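Local coordinates for alcohol oxidase (Myceliophthora thermophila, PDB 6F74), which binds FAD and probably works as a VAO-type flavoprotein oxidase of the oxygen-dependent FAD-linked oxidoreductase family, at residues V336-L341 against F498-G503; V451-E456 against L530-P535. All blocks are in the same frame, centred on the assembly; numbering follows the deposited sequence.

Contact 1. Residues V336-L341 against F498-G503; sequences VLHQQL and FVMISG
With chi1 at 71°, Phe498 holds its ring between its own backbone N and carbonyl carbon, while Leu341 carries CG beside its backbone N; together these settings lay the leucine's CD1 branch over the aromatic ring. Leu341 CD1 lies 3.5 Å from the centroid of the Phe498 ring and only 2° off its normal, a CH-pi contact over the centre of one face. Leu341 CB adds a second touch on the same ring, 3.6 Å from Phe498 CE1. One turn earlier on the helix, the end of the His338 side chain comes up to Met500, the two approaching from opposite directions; the methionine chain bends at chi3 and puts CE 3.6 Å from His338 NE2. The sulfur lies at the imidazole edge, with Met500 SD 4.7 Å from the His338 ring centroid and 73° off its normal. The imidazole and phenyl rings also approach each other, but obliquely. Cutting Phe498 back to an alanine is likely to leave Leu341 CD1 with no ring face beneath it and open a gap beside His338. Helix 328-346 thus packs on strand 498-503 of the antiparallel sheet without any hydrogen bond between the segments. His338 ND1 is hydrogen-bonded within its own helix, to Ile334 O, which should limit rotation of the imidazole; the interface itself rests on dispersion, CH-pi and sulfur-aromatic contacts among buried groups.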
ATOM      1  N   VAL A 336       6.647 -13.565 -22.907  1.00 22.89           N
ATOM      2  CA  VAL A 336       7.969 -14.197 -22.792  1.00 23.01           C
ATOM      3  C   VAL A 336       8.735 -13.640 -21.599  1.00 22.60           C
ATOM      4  O   VAL A 336       9.332 -14.382 -20.847  1.00 22.71           O
ATOM      5  CB  VAL A 336       8.828 -14.006 -24.083  1.00 23.23           C
ATOM      6  CG1 VAL A 336      10.294 -14.375 -23.851  1.00 23.30           C
ATOM      7  CG2 VAL A 336       8.274 -14.845 -25.226  1.00 23.77           C
ATOM      8  N   LEU A 337       8.719 -12.319 -21.456  1.00 22.20           N
ATOM      9  CA  LEU A 337       9.410 -11.630 -20.385  1.00 21.85           C
ATOM     10  C   LEU A 337       8.908 -12.104 -19.025  1.00 21.73           C
ATOM     11  O   LEU A 337       9.706 -12.334 -18.109  1.00 21.72           O
ATOM     12  CB  LEU A 337       9.229 -10.105 -20.514  1.00 21.51           C
ATOM     13  CG  LEU A 337       9.762  -9.216 -19.382  1.00 21.16           C
ATOM     14  CD1 LEU A 337      10.235  -7.869 -19.917  1.00 21.05           C
ATOM     15  CD2 LEU A 337       8.735  -8.964 -18.269  1.00 20.87           C
ATOM     16  N   HIS A 338       7.587 -12.209 -18.888  1.00 21.70           N
ATOM     17  CA  HIS A 338       7.005 -12.740 -17.663  1.00 21.65           C
ATOM     18  C   HIS A 338       7.564 -14.136 -17.343  1.00 22.07           C
ATOM     19  O   HIS A 338       7.880 -14.420 -16.194  1.00 22.05           O
ATOM     20  CB  HIS A 338       5.466 -12.756 -17.702  1.00 21.66           C
ATOM     21  CG  HIS A 338       4.837 -11.436 -17.360  1.00 21.23           C
ATOM     22  ND1 HIS A 338       4.973 -10.314 -18.144  1.00 21.07           N
ATOM     23  CD2 HIS A 338       4.038 -11.078 -16.331  1.00 20.99           C
ATOM     24  CE1 HIS A 338       4.313  -9.313 -17.596  1.00 20.75           C
ATOM     25  NE2 HIS A 338       3.738  -9.748 -16.491  1.00 20.67           N
ATOM     26  N   GLN A 339       7.705 -14.982 -18.357  1.00 22.50           N
ATOM     27  CA  GLN A 339       8.300 -16.320 -18.164  1.00 22.98           C
ATOM     28  C   GLN A 339       9.757 -16.317 -17.685  1.00 22.99           C
ATOM     29  O   GLN A 339      10.216 -17.323 -17.138  1.00 23.37           O
ATOM     30  CB  GLN A 339       8.238 -17.134 -19.453  1.00 23.47           C
ATOM     31  CG  GLN A 339       6.845 -17.452 -19.958  1.00 23.68           C
ATOM     32  CD  GLN A 339       6.905 -18.381 -21.158  1.00 24.27           C
ATOM     33  OE1 GLN A 339       7.243 -17.960 -22.249  1.00 24.29           O
ATOM     34  NE2 GLN A 339       6.573 -19.639 -20.954  1.00 24.81           N
ATOM     35  N   GLN A 340      10.487 -15.226 -17.944  1.00 22.67           N
ATOM     36  CA  GLN A 340      11.882 -15.120 -17.551  1.00 22.74           C
ATOM     37  C   GLN A 340      12.085 -14.590 -16.127  1.00 22.49           C
ATOM     38  O   GLN A 340      13.214 -14.635 -15.605  1.00 22.65           O
ATOM     39  CB  GLN A 340      12.635 -14.210 -18.508  1.00 22.62           C
ATOM     40  CG  GLN A 340      12.596 -14.623 -19.954  1.00 22.89           C
ATOM     41  CD  GLN A 340      13.042 -16.069 -20.154  1.00 23.45           C
ATOM     42  OE1 GLN A 340      14.050 -16.509 -19.595  1.00 23.68           O
ATOM     43  NE2 GLN A 340      12.278 -16.809 -20.933  1.00 23.74           N
ATOM     44  N   LEU A 341      11.013 -14.107 -15.492  1.00 22.15           N
ATOM     45  CA  LEU A 341      11.174 -13.415 -14.223  1.00 21.88           C
ATOM     46  C   LEU A 341      11.711 -14.274 -13.104  1.00 22.22           C
ATOM     47  O   LEU A 341      12.539 -13.796 -12.315  1.00 22.20           O
ATOM     48  CB  LEU A 341       9.865 -12.680 -13.793  1.00 21.46           C
ATOM     49  CG  LEU A 341       9.438 -11.520 -14.699  1.00 21.13           C
ATOM     50  CD1 LEU A 341       8.227 -10.833 -14.085  1.00 20.78           C
ATOM     51  CD2 LEU A 341      10.561 -10.526 -14.973  1.00 21.03           C
ATOM     52  N   PHE A 498       7.278 -12.688  -7.910  1.00 21.09           N
ATOM     53  CA  PHE A 498       6.738 -11.414  -8.318  1.00 20.60           C
ATOM     54  C   PHE A 498       5.222 -11.352  -8.232  1.00 20.44           C
ATOM     55  O   PHE A 498       4.551 -12.359  -8.061  1.00 20.72           O
ATOM     56  CB  PHE A 498       7.224 -11.046  -9.726  1.00 20.55           C
ATOM     57  CG  PHE A 498       6.630 -11.864 -10.842  1.00 20.76           C
ATOM     58  CD1 PHE A 498       7.249 -13.039 -11.266  1.00 21.21           C
ATOM     59  CD2 PHE A 498       5.508 -11.425 -11.534  1.00 20.59           C
ATOM     60  CE1 PHE A 498       6.720 -13.776 -12.305  1.00 21.46           C
ATOM     61  CE2 PHE A 498       4.992 -12.156 -12.590  1.00 20.86           C
ATOM     62  CZ  PHE A 498       5.588 -13.334 -12.975  1.00 21.30           C
ATOM     63  N   VAL A 499       4.716 -10.124  -8.317  1.00 20.03           N
ATOM     64  CA  VAL A 499       3.298  -9.827  -8.302  1.00 19.87           C
ATOM     65  C   VAL A 499       2.924  -9.145  -9.609  1.00 19.73           C
ATOM     66  O   VAL A 499       3.679  -8.336 -10.132  1.00 19.59           O
ATOM     67  CB  VAL A 499       2.931  -8.920  -7.121  1.00 19.57           C
ATOM     68  CG1 VAL A 499       1.417  -8.727  -7.040  1.00 19.46           C
ATOM     69  CG2 VAL A 499       3.460  -9.521  -5.816  1.00 19.76           C
ATOM     70  N   MET A 500       1.759  -9.507 -10.144  1.00 19.86           N
ATOM     71  CA  MET A 500       1.143  -8.761 -11.254  1.00 19.78           C
ATOM     72  C   MET A 500       0.011  -7.947 -10.674  1.00 19.56           C
ATOM     73  O   MET A 500      -0.804  -8.470  -9.894  1.00 19.64           O
ATOM     74  CB  MET A 500       0.609  -9.692 -12.336  1.00 20.17           C
ATOM     75  CG  MET A 500       1.708 -10.453 -13.059  1.00 20.42           C
ATOM     76  SD  MET A 500       1.184 -11.801 -14.113  1.00 21.00           S
ATOM     77  CE  MET A 500       0.489 -10.959 -15.517  1.00 21.03           C
ATOM     78  N   ILE A 501      -0.003  -6.660 -11.000  1.00 19.32           N
ATOM     79  CA  ILE A 501      -1.099  -5.759 -10.677  1.00 19.16           C
ATOM     80  C   ILE A 501      -1.681  -5.238 -11.989  1.00 19.31           C
ATOM     81  O   ILE A 501      -0.950  -4.831 -12.883  1.00 19.33           O
ATOM     82  CB  ILE A 501      -0.608  -4.591  -9.824  1.00 18.82           C
ATOM     83  CG1 ILE A 501      -0.073  -5.146  -8.509  1.00 18.76           C
ATOM     84  CG2 ILE A 501      -1.717  -3.584  -9.568  1.00 18.70           C
ATOM     85  CD1 ILE A 501       0.436  -4.128  -7.522  1.00 18.51           C
ATOM     86  N   SER A 502      -3.000  -5.293 -12.108  1.00 19.47           N
ATOM     87  CA  SER A 502      -3.709  -4.776 -13.285  1.00 19.71           C
ATOM     88  C   SER A 502      -4.864  -3.925 -12.793  1.00 19.65           C
ATOM     89  O   SER A 502      -5.543  -4.294 -11.855  1.00 19.61           O
ATOM     90  CB  SER A 502      -4.202  -5.922 -14.156  1.00 20.17           C
ATOM     91  OG  SER A 502      -4.794  -5.458 -15.364  1.00 20.48           O
ATOM     92  N   GLY A 503      -5.094  -2.778 -13.407  1.00 19.67           N
ATOM     93  CA  GLY A 503      -6.160  -1.871 -12.916  1.00 19.65           C
ATOM     94  C   GLY A 503      -6.670  -0.930 -13.995  1.00 19.94           C
ATOM     95  O   GLY A 503      -6.110  -0.872 -15.089  1.00 20.13           O
TER

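Contact 2. Residues V451-E456 against L530-P535; sequences VREAIE and LKKLAP
Lys532, against Glu453, and Leu533, against Ala454 and Val451, carry the side of this contact that belongs to helix 512-533. The residues just before them set the approach: Leu530 gives the nearest backbone pair, its CA 6.3 Å from Ala454 CA, but its side chain leaves in the other direction and serves the sheet beneath, touching Thr436 and Arg438 of strand 435-440. Lys531 likewise turns from this interface, its ammonium forming a salt bridge with Asp548.

Lys532 comes back to helix 448-458. Its chain is extended from CB to NZ, and it meets the side chain of Glu453 at about a right angle. Lys532 NZ lies 3.5 Å from Glu453 OE1, a salt bridge whose hydrogen bond is weak; the other oxygen is little farther, with Glu453 OE2 at 3.7 Å from Lys532 NZ, so the ammonium is shared loosely by the carboxylate rather than gripped by one oxygen. Both residues are exposed.

Leu533 is the main apolar piece. With CG anti to the backbone N (chi1 -180°), it divides its methyls between two neighbours: Leu533 CD2 sits 3.7 Å from Ala454 CB, and Leu533 CD1 lies 4.1 Å from Val451 CG2. The leucine therefore reaches across to residues almost one turn apart on the facing helix. At Ala534 the chain leaves helical geometry, just after Ala534 N closes the last turn on Leu530 O at 2.9 Å, and its own carbonyl accepts a hydrogen bond from Arg438 on the sheet.

The chemistry is graded by depth: a buried aliphatic seam supplies the close packing, whereas the long ion pair at the exposed margin is likely to add only modest, solvent-screened attraction.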
ATOM      1  N   VAL A 451       0.179 -18.133 -20.372  1.00 24.72           N
ATOM      2  CA  VAL A 451       0.693 -16.835 -19.981  1.00 23.98           C
ATOM      3  C   VAL A 451       0.203 -15.814 -20.980  1.00 23.89           C
ATOM      4  O   VAL A 451      -0.382 -14.808 -20.600  1.00 23.52           O
ATOM      5  CB  VAL A 451       2.230 -16.852 -19.909  1.00 23.76           C
ATOM      6  CG1 VAL A 451       2.806 -15.483 -19.648  1.00 23.10           C
ATOM      7  CG2 VAL A 451       2.678 -17.820 -18.826  1.00 23.91           C
ATOM      8  N   ARG A 452       0.437 -16.084 -22.255  1.00 24.29           N
ATOM      9  CA  ARG A 452      -0.023 -15.212 -23.339  1.00 24.36           C
ATOM     10  C   ARG A 452      -1.520 -14.885 -23.259  1.00 24.54           C
ATOM     11  O   ARG A 452      -1.909 -13.714 -23.443  1.00 24.29           O
ATOM     12  CB  ARG A 452       0.324 -15.805 -24.695  1.00 24.93           C
ATOM     13  CG  ARG A 452       0.123 -14.885 -25.895  1.00 25.04           C
ATOM     14  CD  ARG A 452       0.829 -13.536 -25.739  1.00 24.40           C
ATOM     15  NE  ARG A 452       0.630 -12.694 -26.918  1.00 24.60           N
ATOM     16  CZ  ARG A 452      -0.474 -11.996 -27.205  1.00 24.77           C
ATOM     17  NH1 ARG A 452      -1.546 -12.007 -26.398  1.00 24.72           N
ATOM     18  NH2 ARG A 452      -0.497 -11.277 -28.321  1.00 25.03           N
ATOM     19  N   GLU A 453      -2.329 -15.884 -22.926  1.00 25.01           N
ATOM     20  CA  GLU A 453      -3.758 -15.686 -22.720  1.00 25.24           C
ATOM     21  C   GLU A 453      -4.073 -14.751 -21.515  1.00 24.58           C
ATOM     22  O   GLU A 453      -4.974 -13.899 -21.570  1.00 24.54           O
ATOM     23  CB  GLU A 453      -4.435 -17.053 -22.506  1.00 25.92           C
ATOM     24  CG  GLU A 453      -5.960 -16.952 -22.573  1.00 26.37           C
ATOM     25  CD  GLU A 453      -6.739 -17.958 -21.767  1.00 26.81           C
ATOM     26  OE1 GLU A 453      -6.330 -18.336 -20.615  1.00 26.49           O
ATOM     27  OE2 GLU A 453      -7.775 -18.329 -22.378  1.00 27.56           O
ATOM     28  N   ALA A 454      -3.331 -14.906 -20.424  1.00 24.13           N
ATOM     29  CA  ALA A 454      -3.461 -14.005 -19.279  1.00 23.51           C
ATOM     30  C   ALA A 454      -3.095 -12.559 -19.649  1.00 23.03           C
ATOM     31  O   ALA A 454      -3.842 -11.623 -19.349  1.00 22.82           O
ATOM     32  CB  ALA A 454      -2.590 -14.481 -18.130  1.00 23.20           C
ATOM     33  N   ILE A 455      -1.952 -12.406 -20.298  1.00 22.92           N
ATOM     34  CA  ILE A 455      -1.500 -11.114 -20.827  1.00 22.60           C
ATOM     35  C   ILE A 455      -2.546 -10.494 -21.763  1.00 22.94           C
ATOM     36  O   ILE A 455      -2.826  -9.307 -21.637  1.00 22.67           O
ATOM     37  CB  ILE A 455      -0.134 -11.241 -21.537  1.00 22.59           C
ATOM     38  CG1 ILE A 455       0.989 -11.618 -20.541  1.00 22.26           C
ATOM     39  CG2 ILE A 455       0.242  -9.987 -22.292  1.00 22.43           C
ATOM     40  CD1 ILE A 455       1.179 -10.691 -19.352  1.00 21.68           C
ATOM     41  N   GLU A 456      -3.132 -11.282 -22.665  1.00 23.58           N
ATOM     42  CA  GLU A 456      -4.144 -10.761 -23.577  1.00 24.02           C
ATOM     43  C   GLU A 456      -5.297 -10.121 -22.821  1.00 23.91           C
ATOM     44  O   GLU A 456      -5.667  -9.003 -23.115  1.00 23.85           O
ATOM     45  CB  GLU A 456      -4.681 -11.863 -24.512  1.00 24.83           C
ATOM     46  CG  GLU A 456      -5.610 -11.390 -25.626  1.00 25.43           C
ATOM     47  CD  GLU A 456      -4.966 -10.362 -26.537  1.00 25.33           C
ATOM     48  OE1 GLU A 456      -3.742 -10.454 -26.855  1.00 25.11           O
ATOM     49  OE2 GLU A 456      -5.674  -9.396 -26.887  1.00 25.49           O
ATOM     50  N   LEU A 530      -6.008 -13.471 -13.939  1.00 22.61           N
ATOM     51  CA  LEU A 530      -4.816 -13.634 -13.109  1.00 22.26           C
ATOM     52  C   LEU A 530      -4.924 -14.839 -12.196  1.00 22.61           C
ATOM     53  O   LEU A 530      -3.920 -15.535 -11.978  1.00 22.70           O
ATOM     54  CB  LEU A 530      -4.538 -12.382 -12.290  1.00 21.61           C
ATOM     55  CG  LEU A 530      -4.076 -11.142 -13.049  1.00 21.24           C
ATOM     56  CD1 LEU A 530      -3.902  -9.964 -12.102  1.00 20.68           C
ATOM     57  CD2 LEU A 530      -2.795 -11.398 -13.856  1.00 21.26           C
ATOM     58  N   LYS A 531      -6.130 -15.090 -11.673  1.00 22.88           N
ATOM     59  CA  LYS A 531      -6.396 -16.268 -10.849  1.00 23.34           C
ATOM     60  C   LYS A 531      -6.299 -17.534 -11.624  1.00 24.04           C
ATOM     61  O   LYS A 531      -5.740 -18.513 -11.121  1.00 24.34           O
ATOM     62  CB  LYS A 531      -7.769 -16.184 -10.149  1.00 23.51           C
ATOM     63  CG  LYS A 531      -7.751 -15.223  -8.983  1.00 22.89           C
ATOM     64  CD  LYS A 531      -8.965 -15.283  -8.070  1.00 23.08           C
ATOM     65  CE  LYS A 531      -8.894 -14.140  -7.060  1.00 22.43           C
ATOM     66  NZ  LYS A 531     -10.007 -14.077  -6.054  1.00 22.54           N
ATOM     67  N   LYS A 532      -6.840 -17.535 -12.848  1.00 24.37           N
ATOM     68  CA  LYS A 532      -6.715 -18.687 -13.735  1.00 25.08           C
ATOM     69  C   LYS A 532      -5.265 -18.998 -14.065  1.00 24.95           C
ATOM     70  O   LYS A 532      -4.879 -20.171 -14.114  1.00 25.49           O
ATOM     71  CB  LYS A 532      -7.505 -18.477 -15.028  1.00 25.46           C
ATOM     72  CG  LYS A 532      -7.488 -19.697 -15.961  1.00 26.30           C
ATOM     73  CD  LYS A 532      -8.477 -19.527 -17.113  1.00 26.80           C
ATOM     74  CE  LYS A 532      -8.377 -20.670 -18.085  1.00 27.64           C
ATOM     75  NZ  LYS A 532      -8.938 -20.271 -19.403  1.00 28.00           N
ATOM     76  N   LEU A 533      -4.466 -17.968 -14.313  1.00 24.30           N
ATOM     77  CA  LEU A 533      -3.026 -18.143 -14.489  1.00 24.12           C
ATOM     78  C   LEU A 533      -2.341 -18.733 -13.263  1.00 24.11           C
ATOM     79  O   LEU A 533      -1.590 -19.703 -13.395  1.00 24.51           O
ATOM     80  CB  LEU A 533      -2.366 -16.818 -14.800  1.00 23.44           C
ATOM     81  CG  LEU A 533      -0.846 -16.835 -15.023  1.00 23.25           C
ATOM     82  CD1 LEU A 533      -0.477 -17.732 -16.196  1.00 23.80           C
ATOM     83  CD2 LEU A 533      -0.392 -15.393 -15.235  1.00 22.61           C
ATOM     84  N   ALA A 534      -2.577 -18.131 -12.098  1.00 23.70           N
ATOM     85  CA  ALA A 534      -1.988 -18.616 -10.835  1.00 23.72           C
ATOM     86  C   ALA A 534      -3.048 -18.897  -9.772  1.00 23.92           C
ATOM     87  O   ALA A 534      -3.283 -18.063  -8.907  1.00 23.45           O
ATOM     88  CB  ALA A 534      -0.963 -17.624 -10.317  1.00 23.07           C
ATOM     89  N   PRO A 535      -3.682 -20.098  -9.814  1.00 24.67           N
ATOM     90  CA  PRO A 535      -4.840 -20.334  -8.941  1.00 24.92           C
ATOM     91  C   PRO A 535      -4.519 -20.721  -7.508  1.00 25.00           C
ATOM     92  O   PRO A 535      -5.410 -20.721  -6.673  1.00 25.10           O
ATOM     93  CB  PRO A 535      -5.597 -21.452  -9.661  1.00 25.78           C
ATOM     94  CG  PRO A 535      -4.519 -22.239 -10.333  1.00 26.11           C
ATOM     95  CD  PRO A 535      -3.418 -21.261 -10.678  1.00 25.36           C
TER

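In the fold
The centres of contacts 1 and 2 lie 10 Å apart, and the two touch. Strand 498-503, next to the outermost strand 435-440 in the seven-stranded antiparallel sheet, is the common floor: Met500 CE is 3.7 Å from Leu530 CD2, and Met500 SD is 4.1 Å from Leu533 CD2. Helix 448-458 packs between the others, with Ile455 CD1 3.8 Å from His338 CE1. Along the chain the segments alternate as 336-341, 451-456, 498-503 and 530-535, and strand 498-503 leads into helix 512-533. Apolar side chains of three helices thus meet in one layer on the sheet, centred on Met500; the Phe498 side chain is about 13 Å from the bound FAD, contact 2 away from that site.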